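Local coordinates for 26S proteasome regulatory subunit rpn10 (Schizosaccharomyces pombe, PDB 2X5N), which protects ubiquitin chains against disassembly by deubiquitinating enzymes, thereby promoting protein degradation, as a regulatory subunit of the 26S proteasome, at residues L50-I53 with P58-L61; D88-A93 with I125-R130. One frame throughout, in Å; residues are numbered along the deposited sequence. Where two conformers were deposited one is given.

Contact 1: L50-I53 with P58-L61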
ATOM      1  N   LEU A  50      -0.724  -4.767   8.061  1.00  3.53           N
ATOM      2  CA  LEU A  50       0.353  -3.829   7.821  1.00  4.29           C
ATOM      3  C   LEU A  50       1.643  -4.597   7.555  1.00  4.56           C
ATOM      4  O   LEU A  50       2.020  -5.488   8.317  1.00  5.40           O
ATOM      5  CB  LEU A  50       0.553  -2.900   9.020  1.00  5.49           C
ATOM      6  CG  LEU A  50       1.627  -1.838   8.856  1.00  5.35           C
ATOM      7  CD1 LEU A  50       1.260  -0.867   7.749  1.00  7.26           C
ATOM      8  CD2 LEU A  50       1.859  -1.084  10.165  1.00  7.13           C
ATOM      9  N   MET A  51       2.320  -4.222   6.478  1.00  4.10           N
ATOM     10  CA  MET A  51       3.614  -4.765   6.122  1.00  4.65           C
ATOM     11  C   MET A  51       4.539  -3.640   5.737  1.00  4.22           C
ATOM     12  O   MET A  51       4.101  -2.582   5.294  1.00  5.63           O
ATOM     13  CB  MET A  51       3.524  -5.647   4.866  1.00  8.96           C
ATOM     14  CG  MET A  51       3.010  -7.007   5.082  1.00 11.15           C
ATOM     15  SD  MET A  51       2.991  -7.875   3.509  1.00  9.51           S
ATOM     16  CE  MET A  51       4.687  -7.813   2.989  1.00  9.29           C
ATOM     17  N   THR A  52       5.829  -3.886   5.879  1.00  6.06           N
ATOM     18  CA  THR A  52       6.847  -3.065   5.251  1.00  4.33           C
ATOM     19  C   THR A  52       7.352  -3.697   3.958  1.00  6.24           C
ATOM     20  O   THR A  52       7.209  -4.909   3.737  1.00  8.08           O
ATOM     21  CB  THR A  52       8.073  -2.937   6.155  1.00  7.13           C
ATOM     22  OG1 THR A  52       8.652  -4.246   6.310  1.00  8.20           O
ATOM     23  CG2 THR A  52       7.728  -2.355   7.500  1.00  8.64           C
ATOM     24  N   ILE A  53       7.978  -2.877   3.103  1.00  4.60           N
ATOM     25  CA  ILE A  53       8.689  -3.415   1.946  1.00  5.07           C
ATOM     26  C   ILE A  53      10.144  -2.990   1.900  1.00  5.20           C
ATOM     27  O   ILE A  53      10.871  -3.404   1.014  1.00  7.06           O
ATOM     28  CB  ILE A  53       7.999  -3.126   0.613  1.00  8.36           C
ATOM     29  CG1 ILE A  53       8.015  -1.629   0.297  1.00 11.13           C
ATOM     30  CG2 ILE A  53       6.579  -3.638   0.634  1.00 10.13           C
ATOM     31  CD1 ILE A  53       7.690  -1.283  -1.152  1.00 16.20           C
ATOM     32  N   PRO A  58      10.862  -7.368   3.381  1.00  5.46           N
ATOM     33  CA  PRO A  58       9.489  -7.154   3.832  1.00  5.92           C
ATOM     34  C   PRO A  58       9.058  -7.830   5.103  1.00  6.19           C
ATOM     35  O   PRO A  58       9.397  -9.010   5.241  1.00  8.39           O
ATOM     36  CB  PRO A  58       8.626  -7.458   2.615  1.00  6.77           C
ATOM     37  CG  PRO A  58       9.555  -7.377   1.453  1.00  8.40           C
ATOM     38  CD  PRO A  58      10.912  -7.782   1.973  1.00  8.87           C
ATOM     39  N   GLN A  59       8.364  -7.153   6.004  1.00  6.41           N
ATOM     40  CA  GLN A  59       7.970  -7.743   7.268  1.00  6.14           C
ATOM     41  C   GLN A  59       6.482  -7.559   7.481  1.00  6.56           C
ATOM     42  O   GLN A  59       5.966  -6.504   7.204  1.00  7.62           O
ATOM     43  CB  GLN A  59       8.650  -7.021   8.425  1.00  9.47           C
ATOM     44  CG  GLN A  59      10.127  -6.906   8.356  1.00 15.21           C
ATOM     45  CD  GLN A  59      10.808  -8.226   8.549  1.00 16.86           C
ATOM     46  OE1 GLN A  59      10.503  -8.960   9.494  1.00 22.27           O
ATOM     47  NE2 GLN A  59      11.777  -8.533   7.683  1.00 16.96           N
ATOM     48  N   VAL A  60       5.797  -8.570   8.005  1.00  6.44           N
ATOM     49  CA  VAL A  60       4.437  -8.380   8.450  1.00  7.47           C
ATOM     50  C   VAL A  60       4.481  -7.747   9.851  1.00  6.96           C
ATOM     51  O   VAL A  60       4.995  -8.346  10.792  1.00 10.85           O
ATOM     52  CB  VAL A  60       3.642  -9.702   8.459  1.00  9.80           C
ATOM     53  CG1 VAL A  60       2.236  -9.454   8.996  1.00 12.22           C
ATOM     54  CG2 VAL A  60       3.616 -10.317   7.074  1.00 11.61           C
ATOM     55  N   LEU A  61       3.983  -6.526   9.966  1.00  5.60           N
ATOM     56  CA  LEU A  61       3.944  -5.800  11.240  1.00  6.86           C
ATOM     57  C   LEU A  61       2.673  -6.028  12.032  1.00  7.49           C
ATOM     58  O   LEU A  61       2.702  -6.056  13.252  1.00  8.19           O
ATOM     59  CB  LEU A  61       4.107  -4.301  10.992  1.00  8.13           C
ATOM     60  CG  LEU A  61       5.422  -3.825  10.379  1.00  8.70           C
ATOM     61  CD1 LEU A  61       5.479  -2.283  10.378  1.00  9.68           C
ATOM     62  CD2 LEU A  61       6.643  -4.450  11.048  1.00 14.66           C
TER
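A beta hairpin joins L50-I53, the last residues of strand 47-52 and the first of the turn, to P58-L61, which leads into the edge strand 60-63. M51 and V60 form an antiparallel non-hydrogen-bonded pair with a CA-CA separation of 4.4 Å. On one flank of this pair L61 N donates to L50 O (2.8 Å), the donor tilted 25° from the carbonyl plane. On the other, T52 N donates to Q59 O at 2.9 Å, in the carbonyl plane and fairly straight (N-H...O 155°). Q59 O also receives a CA-H...O contact from M51 CA, so two donors of the facing strand converge on it.

The T52 side chain adds a further link across the hairpin. With chi1 at 64°, its OG1 sits between its own backbone N and carbonyl carbon and accepts from Q59 N at 2.9 Å; the same N-H makes a weak, longer bond to T52 O. CG2 of T52 meets L61 CD1 at 3.7 Å, the two side chains crossing at about a right angle. L50 completes this apolar patch, its CD2 lying 3.8 Å from the same L61 CD1. Helix 68-75 covers this face, F71 and M75 touching L50 and A74 touching L61.

M51 and V60 occupy the other face, CG of M51 lying alongside V60 CG2. The M51 chain runs straight to SD and then bends, bringing CE 4.0 Å from P58 CB; helix 86-98 covers M51 on this face. The polar end of Q59 turns from the facing strand, and its NE2 bonds to S57 O. An antiparallel edge strand hairpinned onto an otherwise parallel sheet, with helices on both faces, is typical of the von Willebrand factor type A fold.

Contact 2: D88-A93 with I125-R130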
ATOM      1  N   ASP A  88       8.911  -8.798  -3.786  1.00  5.07           N
ATOM      2  CA  ASP A  88       8.848  -9.673  -2.616  1.00  5.43           C
ATOM      3  C   ASP A  88       7.701  -9.249  -1.712  1.00  4.34           C
ATOM      4  O   ASP A  88       6.989 -10.091  -1.169  1.00  4.88           O
ATOM      5  CB  ASP A  88      10.151  -9.630  -1.807  1.00  6.60           C
ATOM      6  CG  ASP A  88      11.286 -10.386  -2.451  1.00 11.26           C
ATOM      7  OD1 ASP A  88      11.074 -11.223  -3.339  1.00 13.04           O
ATOM      8  OD2 ASP A  88      12.424 -10.182  -2.011  1.00 15.95           O
ATOM      9  N   GLY A  89       7.522  -7.936  -1.526  1.00  4.36           N
ATOM     10  CA  GLY A  89       6.457  -7.438  -0.669  1.00  5.20           C
ATOM     11  C   GLY A  89       5.071  -7.824  -1.164  1.00  4.22           C
ATOM     12  O   GLY A  89       4.250  -8.282  -0.369  1.00  5.25           O
ATOM     13  N   ILE A  90       4.779  -7.631  -2.440  0.54  5.27           N
ATOM     14  CA  ILE A  90       3.435  -7.937  -2.885  0.54  5.23           C
ATOM     15  C   ILE A  90       3.201  -9.452  -2.971  0.54  4.76           C
ATOM     16  O   ILE A  90       2.060  -9.897  -2.913  0.54  6.33           O
ATOM     17  CB  ILE A  90       3.065  -7.230  -4.204  0.54  5.18           C
ATOM     18  CG1 ILE A  90       3.991  -7.680  -5.327  0.54  9.25           C
ATOM     19  CG2 ILE A  90       3.097  -5.709  -4.033  0.54  5.38           C
ATOM     20  CD1 ILE A  90       3.581  -7.149  -6.718  0.54 11.94           C
ATOM     21  N   GLN A  91       4.268 -10.247  -3.061  1.00  3.99           N
ATOM     22  CA  GLN A  91       4.112 -11.701  -2.950  1.00  4.43           C
ATOM     23  C   GLN A  91       3.822 -12.139  -1.511  1.00  4.13           C
ATOM     24  O   GLN A  91       2.903 -12.917  -1.264  1.00  4.75           O
ATOM     25  CB  GLN A  91       5.348 -12.395  -3.506  1.00  5.38           C
ATOM     26  CG  GLN A  91       5.472 -12.268  -4.988  1.00  6.39           C
ATOM     27  CD  GLN A  91       6.635 -13.048  -5.540  1.00  7.45           C
ATOM     28  OE1 GLN A  91       7.608 -13.327  -4.838  1.00  7.49           O
ATOM     29  NE2 GLN A  91       6.542 -13.412  -6.817  1.00 10.67           N
ATOM     30  N   ILE A  92       4.590 -11.618  -0.554  1.00  4.29           N
ATOM     31  CA  ILE A  92       4.363 -11.931   0.845  1.00  4.26           C
ATOM     32  C   ILE A  92       2.971 -11.465   1.279  1.00  3.93           C
ATOM     33  O   ILE A  92       2.285 -12.134   2.052  1.00  5.43           O
ATOM     34  CB  ILE A  92       5.465 -11.331   1.711  1.00  5.19           C
ATOM     35  CG1 ILE A  92       6.803 -12.048   1.449  1.00  5.07           C
ATOM     36  CG2 ILE A  92       5.117 -11.408   3.192  1.00  7.62           C
ATOM     37  CD1 ILE A  92       8.015 -11.325   2.011  1.00  8.64           C
ATOM     38  N   ALA A  93       2.533 -10.314   0.761  1.00  4.09           N
ATOM     39  CA  ALA A  93       1.200  -9.814   1.073  1.00  4.41           C
ATOM     40  C   ALA A  93       0.136 -10.780   0.604  1.00  4.21           C
ATOM     41  O   ALA A  93      -0.869 -10.991   1.278  1.00  5.27           O
ATOM     42  CB  ALA A  93       0.988  -8.454   0.426  1.00  5.67           C
ATOM     43  N   ILE A 125       5.223  -6.996 -14.885  1.00 19.66           N
ATOM     44  CA  ILE A 125       4.002  -7.393 -15.579  1.00 20.99           C
ATOM     45  C   ILE A 125       3.608  -8.812 -15.192  1.00 15.14           C
ATOM     46  O   ILE A 125       2.429  -9.097 -15.007  1.00 14.11           O
ATOM     47  CB  ILE A 125       4.137  -7.292 -17.107  1.00 40.48           C
ATOM     48  CG1 ILE A 125       4.408  -5.844 -17.526  1.00 61.59           C
ATOM     49  CG2 ILE A 125       2.880  -7.820 -17.779  1.00 47.40           C
ATOM     50  CD1 ILE A 125       3.433  -4.840 -16.952  1.00 79.07           C
ATOM     51  N   ARG A 126       4.586  -9.701 -15.074  1.00 14.65           N
ATOM     52  CA  ARG A 126       4.334 -11.036 -14.559  1.00 13.17           C
ATOM     53  C   ARG A 126       3.687 -10.968 -13.177  1.00 12.90           C
ATOM     54  O   ARG A 126       2.726 -11.686 -12.916  1.00 14.93           O
ATOM     55  CB  ARG A 126       5.627 -11.841 -14.456  1.00 19.09           C
ATOM     56  CG  ARG A 126       6.146 -12.340 -15.801  1.00 30.85           C
ATOM     57  CD  ARG A 126       7.424 -13.144 -15.627  1.00 47.00           C
ATOM     58  NE  ARG A 126       7.992 -13.535 -16.911  1.00 58.46           N
ATOM     59  CZ  ARG A 126       9.215 -14.029 -17.074  1.00 72.57           C
ATOM     60  NH1 ARG A 126      10.015 -14.194 -16.029  1.00 86.51           N
ATOM     61  NH2 ARG A 126       9.640 -14.355 -18.288  1.00 85.86           N
ATOM     62  N   LEU A 127       4.214 -10.103 -12.301  1.00 11.57           N
ATOM     63  CA  LEU A 127       3.649  -9.910 -10.959  1.00 11.44           C
ATOM     64  C   LEU A 127       2.161  -9.514 -11.069  1.00 12.68           C
ATOM     65  O   LEU A 127       1.294 -10.081 -10.387  1.00 13.03           O
ATOM     66  CB  LEU A 127       4.452  -8.852 -10.190  1.00 14.66           C
ATOM     67  CG  LEU A 127       5.790  -9.295  -9.592  1.00 16.00           C
ATOM     68  CD1 LEU A 127       6.685  -8.090  -9.293  1.00 25.02           C
ATOM     69  CD2 LEU A 127       5.590 -10.121  -8.323  1.00 14.93           C
ATOM     70  N   ALA A 128       1.880  -8.537 -11.925  1.00 11.23           N
ATOM     71  CA  ALA A 128       0.540  -7.989 -12.078  1.00 11.34           C
ATOM     72  C   ALA A 128      -0.448  -9.028 -12.604  1.00  8.83           C
ATOM     73  O   ALA A 128      -1.561  -9.148 -12.115  1.00  9.56           O
ATOM     74  CB  ALA A 128       0.587  -6.796 -13.022  1.00 13.31           C
ATOM     75  N   LYS A 129      -0.042  -9.776 -13.617  1.00  9.98           N
ATOM     76  CA  LYS A 129      -0.944 -10.729 -14.224  1.00 12.48           C
ATOM     77  C   LYS A 129      -1.211 -11.882 -13.281  1.00 11.69           C
ATOM     78  O   LYS A 129      -2.303 -12.430 -13.276  1.00 11.16           O
ATOM     79  CB  LYS A 129      -0.393 -11.236 -15.560  1.00 22.29           C
ATOM     80  CG  LYS A 129      -0.394 -10.174 -16.653  1.00 47.31           C
ATOM     81  CD  LYS A 129      -0.150 -10.769 -18.031  1.00 73.27           C
ATOM     82  CE  LYS A 129      -0.454  -9.756 -19.122  1.00 97.75           C
ATOM     83  NZ  LYS A 129      -0.286 -10.314 -20.489  1.00119.69           N
ATOM     84  N   ARG A 130      -0.205 -12.241 -12.485  1.00 11.75           N
ATOM     85  CA  ARG A 130      -0.389 -13.225 -11.435  1.00 11.78           C
ATOM     86  C   ARG A 130      -1.396 -12.725 -10.379  1.00 12.72           C
ATOM     87  O   ARG A 130      -2.284 -13.496 -10.000  1.00 12.88           O
ATOM     88  CB  ARG A 130       0.966 -13.605 -10.796  1.00 14.84           C
ATOM     89  CG  ARG A 130       0.890 -14.645  -9.686  1.00 15.80           C
ATOM     90  CD  ARG A 130       0.396 -15.994 -10.207  1.00 18.45           C
ATOM     91  NE  ARG A 130       1.331 -16.592 -11.157  1.00 19.87           N
ATOM     92  CZ  ARG A 130       1.134 -17.750 -11.781  1.00 26.78           C
ATOM     93  NH1 ARG A 130       0.034 -18.456 -11.558  1.00 32.15           N
ATOM     94  NH2 ARG A 130       2.039 -18.199 -12.634  1.00 29.79           N
TER
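I90 and Q91 meet L127 where two helices of the von Willebrand factor type A domain, 86-98 and 121-133, lie side by side against the central sheet. The contact is small, burying 132 Å² in all, and the backbones stay well apart: the nearest CA atoms, those of Q91 and L127, are 8.2 Å from each other. Side chains alone bridge the gap.

L127 supplies the bulk. Its CG lies anti to the carbonyl carbon (chi1 -78°), and the leucine reaches toward helix 86-98, where CD2 is the methyl that touches both partners. I90 comes from the deeper side of the interface. In one of its two conformers, chi1 of 62° places CG1 between the backbone N and the carbonyl carbon, and the chain then extends so that CD1 approaches L127 obliquely. In this conformer I90 CD1 lies 3.9 Å from L127 CD2 and 4.0 Å from L127 CB, contacts the second conformer may not keep. Behind this pair the interior closes in: I90 also packs on L8 of strand 3-9 and on F155 of helix 151-159, which A128 touches too.

Q91 covers the exposed side. Its chain is extended beyond CG and crosses L127 at about a right angle. CG of Q91 touches L127 CD2 at 4.0 Å, and the amide end meets the same methyl. Q91 also touches a crystal neighbour, so its pose may owe something to the lattice. The closest approach between the helical segments is that of Q91 NE2 to L127 CD2, 3.7 Å, an amide nitrogen resting against a methyl group.

How the contacts relate
Contacts 1 and 2 follow one another along the chain, their centres 15 Å apart. The hairpin of contact 1 packs against helix 86-98, which supplies one half of contact 2: one side of this helix receives the hairpin, while another meets helix 121-133. M51 and P58 make the closest approaches. M51 CE lies 3.4 Å from G89 O, and M51 SD packs 3.6 Å from A93 CA; P58 CG reaches G89 N at 3.6 Å. I53 also packs on G89, its CG2 sitting 4.0 Å from G89 CA. L8 of strand 3-9 is a further common neighbour, touched by M51 and I53 from contact 1 and by I90 from contact 2.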